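Local coordinates for protein possible metal-dependent hydrolase (Veillonella parvula, PDB 3RPC) that probably hydrolyses a still unidentified substrate at a two-zinc site, as a member of the metallo-beta-lactamase superfamily, at residues Lys221-Met227 and His252-Pro256. Sequence-based numbering, arbitrary orientation.
Sequences KIIAVHM and HVAVP. With ZN (zinc ion), chain F.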
loop_
_atom_site.group_PDB
_atom_site.type_symbol
_atom_site.label_atom_id
_atom_site.label_comp_id
_atom_site.label_asym_id
_atom_site.label_seq_id
_atom_site.Cartn_x
_atom_site.Cartn_y
_atom_site.Cartn_z
ATOM N N LYS A 221 -2.199 13.637 19.972
ATOM C CA LYS A 221 -3.594 13.701 20.377
ATOM C C LYS A 221 -4.346 12.713 19.501
ATOM O O LYS A 221 -4.451 12.904 18.286
ATOM C CB LYS A 221 -4.144 15.106 20.169
ATOM C CG LYS A 221 -5.579 15.267 20.614
ATOM C CD LYS A 221 -5.738 16.487 21.506
ATOM C CE LYS A 221 -5.376 17.764 20.772
ATOM N NZ LYS A 221 -5.245 18.912 21.706
ATOM N N ILE A 222 -4.834 11.638 20.099
ATOM C CA ILE A 222 -5.585 10.646 19.356
ATOM C C ILE A 222 -7.081 10.947 19.432
ATOM O O ILE A 222 -7.591 11.319 20.489
ATOM C CB ILE A 222 -5.270 9.247 19.885
ATOM C CG1 ILE A 222 -3.795 8.940 19.592
ATOM C CG2 ILE A 222 -6.199 8.230 19.269
ATOM C CD1 ILE A 222 -3.173 7.913 20.503
ATOM N N ILE A 223 -7.768 10.812 18.302
ATOM C CA ILE A 223 -9.203 11.063 18.240
ATOM C C ILE A 223 -9.851 9.830 17.638
ATOM O O ILE A 223 -9.579 9.494 16.484
ATOM C CB ILE A 223 -9.519 12.308 17.366
ATOM C CG1 ILE A 223 -8.832 13.546 17.953
ATOM C CG2 ILE A 223 -11.027 12.531 17.277
ATOM C CD1 ILE A 223 -8.964 14.824 17.102
ATOM N N ALA A 224 -10.686 9.144 18.421
ATOM C CA ALA A 224 -11.331 7.912 17.978
ATOM C C ALA A 224 -12.745 8.162 17.468
ATOM O O ALA A 224 -13.578 8.748 18.175
ATOM C CB ALA A 224 -11.347 6.881 19.113
ATOM N N VAL A 225 -13.008 7.711 16.246
ATOM C CA VAL A 225 -14.297 7.929 15.591
ATOM C C VAL A 225 -14.786 6.658 14.883
ATOM O O VAL A 225 -14.291 5.564 15.169
ATOM C CB VAL A 225 -14.234 9.125 14.605
ATOM C CG1 VAL A 225 -13.868 10.408 15.356
ATOM C CG2 VAL A 225 -13.237 8.857 13.479
ATOM N N HIS A 226 -15.750 6.798 13.972
ATOM C CA HIS A 226 -16.318 5.670 13.219
ATOM C C HIS A 226 -17.116 4.729 14.130
ATOM O O HIS A 226 -17.080 3.509 13.981
ATOM C CB HIS A 226 -15.218 4.912 12.440
ATOM C CG HIS A 226 -15.718 4.169 11.235
ATOM N ND1 HIS A 226 -16.662 3.168 11.316
ATOM C CD2 HIS A 226 -15.389 4.266 9.922
ATOM C CE1 HIS A 226 -16.904 2.690 10.108
ATOM N NE2 HIS A 226 -16.143 3.338 9.244
HETATM N N MSE A 227 -17.874 5.313 15.058
HETATM C CA MSE A 227 -18.633 4.517 16.013
HETATM C C MSE A 227 -20.097 4.930 16.136
HETATM O O MSE A 227 -20.486 6.033 15.737
HETATM C CB MSE A 227 -17.970 4.585 17.389
HETATM C CG MSE A 227 -16.631 3.855 17.410
HETATM SE SE MSE A 227 -15.625 4.020 19.069
HETATM C CE MSE A 227 -14.932 5.816 18.800
ATOM N N HIS A 252 -4.616 10.792 26.452
ATOM C CA HIS A 252 -4.083 10.615 25.100
ATOM C C HIS A 252 -5.165 10.458 24.041
ATOM O O HIS A 252 -4.919 10.721 22.868
ATOM C CB HIS A 252 -3.197 9.364 25.033
ATOM C CG HIS A 252 -1.998 9.420 25.918
ATOM N ND1 HIS A 252 -0.728 9.675 25.441
ATOM C CD2 HIS A 252 -1.867 9.219 27.251
ATOM C CE1 HIS A 252 0.130 9.641 26.447
ATOM N NE2 HIS A 252 -0.537 9.368 27.556
ATOM N N VAL A 253 -6.342 9.993 24.452
ATOM C CA VAL A 253 -7.378 9.570 23.511
ATOM C C VAL A 253 -8.704 10.280 23.749
ATOM O O VAL A 253 -9.311 10.139 24.821
ATOM C CB VAL A 253 -7.646 8.057 23.612
ATOM C CG1 VAL A 253 -8.689 7.635 22.566
ATOM C CG2 VAL A 253 -6.342 7.272 23.432
ATOM N N ALA A 254 -9.149 11.034 22.745
ATOM C CA ALA A 254 -10.456 11.686 22.787
ATOM C C ALA A 254 -11.480 10.812 22.078
ATOM O O ALA A 254 -11.173 10.164 21.071
ATOM C CB ALA A 254 -10.387 13.049 22.130
ATOM N N VAL A 255 -12.696 10.795 22.611
ATOM C CA VAL A 255 -13.815 10.100 21.984
ATOM C C VAL A 255 -14.936 11.121 21.816
ATOM O O VAL A 255 -15.835 11.212 22.655
ATOM C CB VAL A 255 -14.301 8.917 22.843
ATOM C CG1 VAL A 255 -15.369 8.125 22.107
ATOM C CG2 VAL A 255 -13.125 8.016 23.224
ATOM N N PRO A 256 -14.872 11.918 20.743
ATOM C CA PRO A 256 -15.841 13.019 20.648
ATOM C C PRO A 256 -17.258 12.545 20.373
ATOM O O PRO A 256 -17.468 11.555 19.676
ATOM C CB PRO A 256 -15.328 13.834 19.457
ATOM C CG PRO A 256 -14.593 12.804 18.610
ATOM C CD PRO A 256 -13.905 11.931 19.634
HETATM ZN ZN ZN F . -16.117 2.687 7.075
HETATM O O HOH W 1 -16.272 9.293 18.491
HETATM O O HOH W 2 -16.758 1.555 5.173
HETATM O O HOH W 3 -16.248 0.297 7.992
#
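The parallel pairing here breaks off at a proline, and a water takes over: P256 has no N-H to give A224 O, so water 1 donates to both A224 O and P256 O, 2.8 Å each. Before that the ladder is regular. I222 N donates to H252 O (2.9 Å), A254 N to I222 O (2.8 Å), and A224 N to A254 O (2.9 Å), the last two almost linear. I222 CG2 lies 4.2 Å from V253 CG1, both side chains on the face packed against helix 207-216. On the other face I223 CG2 meets P256 CD at 3.8 Å, and V225 CG1 lies 4.1 Å from P256 CG. Helix 237-246 connects the two strands as a beta-alpha-beta crossover, with 253-254 at the sheet's edge. Past V225 the chain turns into H226, whose NE2 binds zinc at 2.3 Å alongside D76, H77 and D168. Backbone hydrogen bonds and apolar packing thus hold the strand that delivers a zinc ligand, while H226 itself makes no contact with 252-256.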